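Long-range contacts in berberine bridge enzyme-like protein (Arabidopsis thaliana, PDB 5D79), which acts as an FAD-dependent oxidoreductase of the berberine bridge enzyme family and is involved in adaptation to salt stress: residues R506-K511 / S525-N530; P416-G421 / Y499-F504; K366-F371 / S453-M458. One frame throughout, in Å; residues are numbered along the deposited sequence.

Running from the N terminus, the chain first lays down 366-371 on strand 363-372, at one border of the seven-stranded antiparallel sheet, and then the loop 416-421. Segment 453-458 of helix 441-458 returns to the strand and closes contact 3. Contact 2 closes next, when 499-504, at the end of helix 488-500, meets the loop; contacts 2 and 3 therefore cross, and they touch where Phe371 stacks on His419. Contact 1 follows in series and is much more local: the terminal tail 525-530 folds back on helix 504-514. Phe500 of contact 2 packs on Leu507 and Ile526, so the sheet border is joined to the C-terminal tail through contact 2.

Contact 1 (R506-K511 / S525-N530); sequences RLVRVK and SIPLVN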
loop_
_atom_site.group_PDB
_atom_site.type_symbol
_atom_site.label_atom_id
_atom_site.label_comp_id
_atom_site.label_asym_id
_atom_site.label_seq_id
_atom_site.Cartn_x
_atom_site.Cartn_y
_atom_site.Cartn_z
ATOM N N ARG A 506 16.755 9.877 -10.126
ATOM C CA ARG A 506 17.181 8.536 -10.536
ATOM C C ARG A 506 16.050 7.747 -11.208
ATOM O O ARG A 506 16.251 7.153 -12.271
ATOM C CB ARG A 506 17.729 7.736 -9.353
ATOM C CG ARG A 506 18.231 6.366 -9.787
ATOM C CD ARG A 506 18.884 5.550 -8.683
ATOM N NE ARG A 506 19.395 4.295 -9.234
ATOM C CZ ARG A 506 19.891 3.293 -8.517
ATOM N NH1 ARG A 506 19.960 3.382 -7.201
ATOM N NH2 ARG A 506 20.317 2.198 -9.127
ATOM N N LEU A 507 14.870 7.748 -10.587
ATOM C CA LEU A 507 13.696 7.076 -11.134
ATOM C C LEU A 507 13.434 7.514 -12.580
ATOM O O LEU A 507 13.133 6.684 -13.444
ATOM C CB LEU A 507 12.467 7.356 -10.264
ATOM C CG LEU A 507 12.394 6.583 -8.952
ATOM C CD1 LEU A 507 11.471 7.278 -7.974
ATOM C CD2 LEU A 507 11.942 5.153 -9.219
ATOM N N VAL A 508 13.565 8.821 -12.826
ATOM C CA VAL A 508 13.385 9.410 -14.157
ATOM C C VAL A 508 14.467 8.936 -15.126
ATOM O O VAL A 508 14.185 8.653 -16.292
ATOM C CB VAL A 508 13.379 10.961 -14.087
ATOM C CG1 VAL A 508 13.797 11.581 -15.409
ATOM C CG2 VAL A 508 12.004 11.465 -13.683
ATOM N N ARG A 509 15.699 8.827 -14.637
ATOM C CA ARG A 509 16.776 8.278 -15.453
ATOM C C ARG A 509 16.474 6.816 -15.795
ATOM O O ARG A 509 16.520 6.418 -16.965
ATOM C CB ARG A 509 18.128 8.396 -14.740
ATOM C CG ARG A 509 18.557 9.828 -14.400
ATOM C CD ARG A 509 18.421 10.791 -15.574
ATOM N NE ARG A 509 19.162 12.039 -15.354
ATOM C CZ ARG A 509 18.650 13.139 -14.811
ATOM N NH1 ARG A 509 17.380 13.166 -14.422
ATOM N NH2 ARG A 509 19.408 14.216 -14.656
ATOM N N VAL A 510 16.143 6.026 -14.779
ATOM C CA VAL A 510 15.812 4.620 -15.002
ATOM C C VAL A 510 14.617 4.522 -15.953
ATOM O O VAL A 510 14.647 3.757 -16.918
ATOM C CB VAL A 510 15.514 3.874 -13.675
ATOM C CG1 VAL A 510 15.101 2.444 -13.956
ATOM C CG2 VAL A 510 16.729 3.895 -12.761
ATOM N N LYS A 511 13.594 5.337 -15.704
ATOM C CA LYS A 511 12.411 5.391 -16.566
ATOM C C LYS A 511 12.772 5.664 -18.029
ATOM O O LYS A 511 12.206 5.066 -18.944
ATOM C CB LYS A 511 11.441 6.461 -16.060
ATOM C CG LYS A 511 10.314 6.821 -17.012
ATOM C CD LYS A 511 9.311 5.696 -17.204
ATOM C CE LYS A 511 8.105 6.206 -17.991
ATOM N NZ LYS A 511 7.116 5.166 -18.387
ATOM N N SER A 525 2.421 8.990 -13.231
ATOM C CA SER A 525 3.606 8.175 -13.493
ATOM C C SER A 525 4.892 9.016 -13.598
ATOM O O SER A 525 4.850 10.234 -13.830
ATOM C CB SER A 525 3.404 7.339 -14.767
ATOM O OG SER A 525 3.181 8.164 -15.894
ATOM N N ILE A 526 6.028 8.350 -13.399
ATOM C CA ILE A 526 7.339 8.976 -13.501
ATOM C C ILE A 526 7.563 9.410 -14.941
ATOM O O ILE A 526 7.361 8.609 -15.859
ATOM C CB ILE A 526 8.457 8.001 -13.059
ATOM C CG1 ILE A 526 8.258 7.549 -11.604
ATOM C CG2 ILE A 526 9.841 8.607 -13.269
ATOM C CD1 ILE A 526 8.379 8.656 -10.575
ATOM N N PRO A 527 7.966 10.683 -15.155
ATOM C CA PRO A 527 8.159 11.198 -16.515
ATOM C C PRO A 527 9.524 10.862 -17.118
ATOM O O PRO A 527 10.489 10.538 -16.416
ATOM C CB PRO A 527 8.023 12.707 -16.325
ATOM C CG PRO A 527 8.623 12.933 -14.975
ATOM C CD PRO A 527 8.168 11.742 -14.148
ATOM N N LEU A 528 9.592 10.942 -18.439
ATOM C CA LEU A 528 10.863 10.856 -19.127
ATOM C C LEU A 528 11.662 12.136 -18.906
ATOM O O LEU A 528 11.100 13.207 -18.671
ATOM C CB LEU A 528 10.658 10.621 -20.624
ATOM C CG LEU A 528 10.065 9.322 -21.159
ATOM C CD1 LEU A 528 9.694 9.541 -22.612
ATOM C CD2 LEU A 528 11.035 8.172 -21.042
ATOM N N VAL A 529 12.976 12.014 -19.013
ATOM C CA VAL A 529 13.893 13.130 -18.843
ATOM C C VAL A 529 13.797 14.159 -19.989
ATOM O O VAL A 529 13.303 13.854 -21.083
ATOM C CB VAL A 529 15.346 12.601 -18.722
ATOM C CG1 VAL A 529 15.958 12.412 -20.093
ATOM C CG2 VAL A 529 16.200 13.514 -17.848
ATOM N N ASN A 530 14.252 15.383 -19.719
ATOM C CA ASN A 530 14.296 16.445 -20.726
ATOM C C ASN A 530 15.547 16.342 -21.600
ATOM O O ASN A 530 15.466 16.065 -22.799
ATOM C CB ASN A 530 14.246 17.832 -20.058
ATOM C CG ASN A 530 12.817 18.333 -19.810
ATOM O OD1 ASN A 530 11.835 17.696 -20.202
ATOM N ND2 ASN A 530 12.705 19.487 -19.149
#
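Val508 overlaps the tail with both methyls, straddling the carbonyl oxygen of Pro527. Its chi1 of 155° sets CG1 anti to the backbone N and CG2 beside it; CG2 then meets Ile526 CG2 obliquely at 3.6 Å, while CG1 rests 3.8 Å from Val529 CB. Between these two meetings Pro527 O lies 3.3 Å from Val508 CG2, a buried carbonyl with no polar partner in the model. One turn on, Lys511 bends at its second torsion and reaches obliquely past Ile526, so that Lys511 CE comes within 3.3 Å of Ile526 O. Its ammonium passes beyond to salt bridges with Asp515 and Asp518. Arg509 borders the contact toward solvent: Val529 CG2 sits over one face of the guanidinium, off-centre, 3.6 Å from Arg509 NH1, which also pairs with Glu505. The tail backbone is also pinned by the bond from Val529 N to Thr512 OG1 on the same helix. The result is a C-terminal tail in polyproline II-like conformation that crosses helix 504-514 in the berberine and berberine-like region that characterises this family.

Contact 2 (P416-G421 / Y499-F504); sequences PFPHRG and YFKNNF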
loop_
_atom_site.group_PDB
_atom_site.type_symbol
_atom_site.label_atom_id
_atom_site.label_comp_id
_atom_site.label_asym_id
_atom_site.label_seq_id
_atom_site.Cartn_x
_atom_site.Cartn_y
_atom_site.Cartn_z
ATOM N N PRO A 416 13.749 3.259 -3.803
ATOM C CA PRO A 416 13.064 4.509 -4.163
ATOM C C PRO A 416 12.275 5.172 -3.018
ATOM O O PRO A 416 12.239 6.409 -2.977
ATOM C CB PRO A 416 12.133 4.075 -5.297
ATOM C CG PRO A 416 12.890 2.969 -5.968
ATOM C CD PRO A 416 13.572 2.222 -4.834
ATOM N N PHE A 417 11.682 4.389 -2.115
ATOM C CA PHE A 417 11.023 4.936 -0.928
ATOM C C PHE A 417 12.008 5.810 -0.134
ATOM O O PHE A 417 13.042 5.324 0.342
ATOM C CB PHE A 417 10.467 3.799 -0.055
ATOM C CG PHE A 417 9.753 4.272 1.174
ATOM C CD1 PHE A 417 10.460 4.564 2.335
ATOM C CD2 PHE A 417 8.375 4.423 1.171
ATOM C CE1 PHE A 417 9.814 5.006 3.470
ATOM C CE2 PHE A 417 7.713 4.857 2.305
ATOM C CZ PHE A 417 8.438 5.151 3.463
ATOM N N PRO A 418 11.700 7.108 0.002
ATOM C CA PRO A 418 12.699 8.046 0.514
ATOM C C PRO A 418 12.619 8.350 2.010
ATOM O O PRO A 418 13.539 8.957 2.559
ATOM C CB PRO A 418 12.380 9.310 -0.280
ATOM C CG PRO A 418 10.893 9.292 -0.330
ATOM C CD PRO A 418 10.540 7.824 -0.559
ATOM N N HIS A 419 11.528 7.959 2.653
ATOM C CA HIS A 419 11.222 8.451 3.993
ATOM C C HIS A 419 11.856 7.607 5.078
ATOM O O HIS A 419 11.211 6.745 5.672
ATOM C CB HIS A 419 9.711 8.508 4.183
ATOM C CG HIS A 419 8.998 9.092 3.013
ATOM N ND1 HIS A 419 8.944 10.446 2.777
ATOM C CD2 HIS A 419 8.350 8.504 1.984
ATOM C CE1 HIS A 419 8.278 10.669 1.662
ATOM N NE2 HIS A 419 7.902 9.507 1.165
ATOM N N ARG A 420 13.124 7.872 5.340
ATOM C CA ARG A 420 13.883 7.077 6.289
ATOM C C ARG A 420 14.271 7.935 7.498
ATOM O O ARG A 420 13.401 8.544 8.107
ATOM C CB ARG A 420 15.113 6.457 5.602
ATOM C CG ARG A 420 14.783 5.690 4.306
ATOM C CD ARG A 420 13.883 4.464 4.503
ATOM N NE ARG A 420 13.824 3.672 3.274
ATOM C CZ ARG A 420 13.451 2.392 3.191
ATOM N NH1 ARG A 420 13.084 1.710 4.277
ATOM N NH2 ARG A 420 13.450 1.786 2.011
ATOM N N GLY A 421 15.557 7.980 7.841
ATOM C CA GLY A 421 16.023 8.768 8.967
ATOM C C GLY A 421 15.516 10.195 8.947
ATOM O O GLY A 421 15.417 10.822 7.889
ATOM N N TYR A 499 6.452 12.160 -3.273
ATOM C CA TYR A 499 6.475 10.716 -3.113
ATOM C C TYR A 499 7.884 10.161 -2.914
ATOM O O TYR A 499 8.081 9.239 -2.129
ATOM C CB TYR A 499 5.875 10.047 -4.341
ATOM C CG TYR A 499 4.381 10.123 -4.522
ATOM C CD1 TYR A 499 3.506 10.000 -3.447
ATOM C CD2 TYR A 499 3.838 10.253 -5.798
ATOM C CE1 TYR A 499 2.119 10.039 -3.645
ATOM C CE2 TYR A 499 2.460 10.284 -6.001
ATOM C CZ TYR A 499 1.610 10.175 -4.928
ATOM O OH TYR A 499 0.260 10.216 -5.154
ATOM N N PHE A 500 8.857 10.705 -3.651
ATOM C CA PHE A 500 10.169 10.080 -3.753
ATOM C C PHE A 500 11.354 10.945 -3.340
ATOM O O PHE A 500 12.485 10.454 -3.310
ATOM C CB PHE A 500 10.386 9.609 -5.182
ATOM C CG PHE A 500 9.355 8.634 -5.645
ATOM C CD1 PHE A 500 9.258 7.387 -5.055
ATOM C CD2 PHE A 500 8.486 8.956 -6.668
ATOM C CE1 PHE A 500 8.322 6.483 -5.469
ATOM C CE2 PHE A 500 7.545 8.048 -7.087
ATOM C CZ PHE A 500 7.464 6.807 -6.483
ATOM N N LYS A 501 11.092 12.218 -3.034
ATOM C CA LYS A 501 12.113 13.195 -2.620
ATOM C C LYS A 501 13.364 13.180 -3.510
ATOM O O LYS A 501 13.256 13.379 -4.716
ATOM C CB LYS A 501 12.488 12.979 -1.152
ATOM C CG LYS A 501 11.300 13.167 -0.212
ATOM C CD LYS A 501 11.738 13.628 1.167
ATOM C CE LYS A 501 10.601 14.322 1.893
ATOM N NZ LYS A 501 10.759 14.230 3.368
ATOM N N ASN A 502 14.539 12.943 -2.936
ATOM C CA ASN A 502 15.779 13.005 -3.720
ATOM C C ASN A 502 15.957 11.827 -4.675
ATOM O O ASN A 502 16.860 11.822 -5.511
ATOM C CB ASN A 502 16.985 13.100 -2.788
ATOM C CG ASN A 502 16.919 14.316 -1.891
ATOM O OD1 ASN A 502 16.633 15.413 -2.352
ATOM N ND2 ASN A 502 17.152 14.122 -0.599
ATOM N N ASN A 503 15.084 10.832 -4.552
ATOM C CA ASN A 503 15.126 9.660 -5.415
ATOM C C ASN A 503 14.432 9.880 -6.750
ATOM O O ASN A 503 14.501 9.026 -7.634
ATOM C CB ASN A 503 14.484 8.461 -4.716
ATOM C CG ASN A 503 15.370 7.854 -3.647
ATOM O OD1 ASN A 503 16.607 7.949 -3.705
ATOM N ND2 ASN A 503 14.745 7.194 -2.677
ATOM N N PHE A 504 13.744 11.008 -6.896
ATOM C CA PHE A 504 12.959 11.254 -8.104
ATOM C C PHE A 504 13.806 11.303 -9.388
ATOM O O PHE A 504 13.407 10.742 -10.408
ATOM C CB PHE A 504 12.160 12.552 -7.968
ATOM C CG PHE A 504 11.391 12.926 -9.216
ATOM C CD1 PHE A 504 10.262 12.199 -9.598
ATOM C CD2 PHE A 504 11.791 14.005 -10.002
ATOM C CE1 PHE A 504 9.551 12.541 -10.739
ATOM C CE2 PHE A 504 11.090 14.351 -11.141
ATOM C CZ PHE A 504 9.965 13.617 -11.514
#
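Tyr499 takes part through its carbonyl rather than its ring, whose hydroxyl is hydrogen-bonded to Gln524. Pro418 CD lies 3.2 Å from Tyr499 O, and His419 NE2 donates a weak bond of 3.3 Å to the same oxygen, bent to 132°. His419 is the centre of an inverse gamma turn, and its ring is flanked on one face by Pro418 CG, which sits over the ring centre. Phe500 follows at the end of the helix, its O 3.2 Å from Pro418 CB. Although the CB of Phe500 is directed away from the loop, the ring brings its CD1 edge to Pro416 O at 3.8 Å. Lys501 leaves helical geometry with a positive phi, and its CB packs on Pro418 CB at 3.8 Å. From there the lysine side chain runs extended past the proline, bringing Lys501 NZ to 4.2 Å from His419 ND1, at the edge of the imidazole. Asn503 makes the shorter of the two hydrogen bonds: its chi1 places CG anti to the carbonyl carbon, and ND2 donates to Pro416 O over 2.6 Å at 154°. The oxygen lies nearly in the amide plane, yet the donor stands 58° out of the carbonyl plane, away from the lone-pair directions. Asn503 ND2 also bonds to Glu412 O, so one amide grips two carbonyls of the same loop. In both bonds between the segments a side-chain N-H meets a main-chain oxygen, one on each side of the contact, and the nearby lysine ammonium would probably disfavour a protonated His419.

Contact 3 (K366-F371 / S453-M458); sequences KGKDDF and SVYEFM
Tyr455 supplies the aromatic contacts. Its CG is anti to the backbone N, which carries the ring from the helix toward a strand running almost parallel to it, with the axes 12° apart and 9.5 Å at closest approach. Lys368 bends at both of its last two torsions and crosses the ring at about a right angle. Lys368 CE sits over one face, 3.6 Å from the Tyr455 ring centroid and 13° off the normal, a CH-pi contact. The ammonium continues outward on the same face: Lys368 NZ lies 4.8 Å from that centroid, 8° off the normal, in cation-pi geometry, and is salt-bridged to Asp475.

Oxygens approach from other directions. Asp369 O lies at the ring edge, 3.6 Å from Tyr455 CE2. The Asp370 carboxylate, nearly parallel to the ring, brings OD2 to 3.7 Å from Tyr455 CD2, and is itself held by Tyr429 and by Arg467, which makes its own cation-pi contact with Tyr455.

A single water supplies the hydrogen-bonded link, donating to Asp369 O and bonding to Tyr455 OH, each at 2.8 Å. A leucine in place of Tyr455 lacks the aromatic face and hydroxyl, and would probably loosen the strand from the helix by losing the cation-pi contact and water bridge.

Within this buried junction the ring is probably polarised by a lysine over its face, the Asp369 carbonyl at its edge and the Asp370 carboxylate close by, with charges probably balanced by Asp475 and Arg467.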
loop_
_atom_site.group_PDB
_atom_site.type_symbol
_atom_site.label_atom_id
_atom_site.label_comp_id
_atom_site.label_asym_id
_atom_site.label_seq_id
_atom_site.Cartn_x
_atom_site.Cartn_y
_atom_site.Cartn_z
ATOM N N LYS A 366 -11.487 7.953 1.216
ATOM C CA LYS A 366 -10.522 8.911 0.716
ATOM C C LYS A 366 -9.390 8.958 1.730
ATOM O O LYS A 366 -9.638 9.145 2.920
ATOM C CB LYS A 366 -11.146 10.288 0.533
ATOM C CG LYS A 366 -10.133 11.352 0.201
ATOM C CD LYS A 366 -9.362 10.994 -1.055
ATOM C CE LYS A 366 -8.264 12.005 -1.301
ATOM N NZ LYS A 366 -7.524 11.796 -2.584
ATOM N N GLY A 367 -8.157 8.762 1.271
ATOM C CA GLY A 367 -7.004 8.801 2.149
ATOM C C GLY A 367 -5.928 9.766 1.684
ATOM O O GLY A 367 -5.711 9.955 0.484
ATOM N N LYS A 368 -5.266 10.387 2.661
ATOM C CA LYS A 368 -4.092 11.238 2.446
ATOM C C LYS A 368 -3.094 10.909 3.546
ATOM O O LYS A 368 -3.474 10.341 4.561
ATOM C CB LYS A 368 -4.467 12.724 2.475
ATOM C CG LYS A 368 -5.642 13.096 1.553
ATOM C CD LYS A 368 -6.039 14.571 1.685
ATOM C CE LYS A 368 -5.080 15.504 0.961
ATOM N NZ LYS A 368 -5.337 15.565 -0.493
ATOM N N ASP A 369 -1.819 11.232 3.368
ATOM C CA ASP A 369 -0.900 10.983 4.463
ATOM C C ASP A 369 0.246 12.001 4.526
ATOM O O ASP A 369 0.385 12.857 3.655
ATOM C CB ASP A 369 -0.390 9.533 4.398
ATOM C CG ASP A 369 0.835 9.347 3.510
ATOM O OD1 ASP A 369 0.966 10.003 2.460
ATOM O OD2 ASP A 369 1.679 8.502 3.880
ATOM N N ASP A 370 1.020 11.909 5.606
ATOM C CA ASP A 370 2.076 12.843 5.942
ATOM C C ASP A 370 3.204 12.133 6.684
ATOM O O ASP A 370 3.038 11.034 7.226
ATOM C CB ASP A 370 1.544 13.969 6.834
ATOM C CG ASP A 370 1.033 15.146 6.065
ATOM O OD1 ASP A 370 1.715 15.590 5.120
ATOM O OD2 ASP A 370 -0.048 15.651 6.429
ATOM N N PHE A 371 4.343 12.801 6.743
ATOM C CA PHE A 371 5.435 12.358 7.571
ATOM C C PHE A 371 5.740 13.455 8.580
ATOM O O PHE A 371 5.827 14.628 8.224
ATOM C CB PHE A 371 6.651 12.003 6.712
ATOM C CG PHE A 371 6.443 10.774 5.889
ATOM C CD1 PHE A 371 5.831 10.857 4.642
ATOM C CD2 PHE A 371 6.794 9.522 6.384
ATOM C CE1 PHE A 371 5.591 9.712 3.891
ATOM C CE2 PHE A 371 6.565 8.371 5.634
ATOM C CZ PHE A 371 5.956 8.468 4.389
ATOM N N SER A 453 -9.575 18.890 4.954
ATOM C CA SER A 453 -9.518 19.950 5.956
ATOM C C SER A 453 -8.525 19.653 7.082
ATOM O O SER A 453 -7.808 20.549 7.530
ATOM C CB SER A 453 -10.914 20.196 6.538
ATOM O OG SER A 453 -10.916 21.316 7.404
ATOM N N VAL A 454 -8.479 18.401 7.531
ATOM C CA VAL A 454 -7.549 18.012 8.590
ATOM C C VAL A 454 -6.119 18.033 8.042
ATOM O O VAL A 454 -5.185 18.428 8.737
ATOM C CB VAL A 454 -7.902 16.599 9.209
ATOM C CG1 VAL A 454 -7.860 15.482 8.176
ATOM C CG2 VAL A 454 -6.987 16.267 10.380
ATOM N N TYR A 455 -5.965 17.636 6.786
ATOM C CA TYR A 455 -4.672 17.652 6.112
ATOM C C TYR A 455 -4.143 19.076 6.004
ATOM O O TYR A 455 -2.977 19.352 6.327
ATOM C CB TYR A 455 -4.809 17.022 4.731
ATOM C CG TYR A 455 -3.563 16.994 3.859
ATOM C CD1 TYR A 455 -3.261 18.050 2.995
ATOM C CD2 TYR A 455 -2.729 15.881 3.842
ATOM C CE1 TYR A 455 -2.145 18.009 2.170
ATOM C CE2 TYR A 455 -1.611 15.835 3.013
ATOM C CZ TYR A 455 -1.330 16.898 2.182
ATOM O OH TYR A 455 -0.231 16.843 1.369
ATOM N N GLU A 456 -5.004 19.981 5.548
ATOM C CA GLU A 456 -4.640 21.392 5.495
ATOM C C GLU A 456 -4.247 21.888 6.895
ATOM O O GLU A 456 -3.265 22.616 7.047
ATOM C CB GLU A 456 -5.783 22.240 4.922
ATOM C CG GLU A 456 -6.071 21.996 3.448
ATOM C CD GLU A 456 -4.846 22.145 2.570
ATOM O OE1 GLU A 456 -4.204 23.211 2.628
ATOM O OE2 GLU A 456 -4.517 21.195 1.826
ATOM N N PHE A 457 -4.998 21.471 7.909
ATOM C CA PHE A 457 -4.698 21.906 9.253
ATOM C C PHE A 457 -3.298 21.470 9.663
ATOM O O PHE A 457 -2.589 22.211 10.345
ATOM C CB PHE A 457 -5.706 21.377 10.274
ATOM C CG PHE A 457 -5.247 21.579 11.690
ATOM C CD1 PHE A 457 -5.242 22.853 12.252
ATOM C CD2 PHE A 457 -4.752 20.522 12.435
ATOM C CE1 PHE A 457 -4.782 23.064 13.541
ATOM C CE2 PHE A 457 -4.288 20.731 13.726
ATOM C CZ PHE A 457 -4.303 22.007 14.279
ATOM N N MET A 458 -2.899 20.276 9.235
ATOM C CA MET A 458 -1.644 19.676 9.695
ATOM C C MET A 458 -0.397 20.244 9.016
ATOM O O MET A 458 0.714 19.911 9.414
ATOM C CB MET A 458 -1.684 18.158 9.492
ATOM C CG MET A 458 -2.582 17.426 10.462
ATOM S SD MET A 458 -1.908 17.436 12.134
ATOM C CE MET A 458 -0.430 16.456 11.905
HETATM O O HOH W 1 0.960 14.260 1.357
#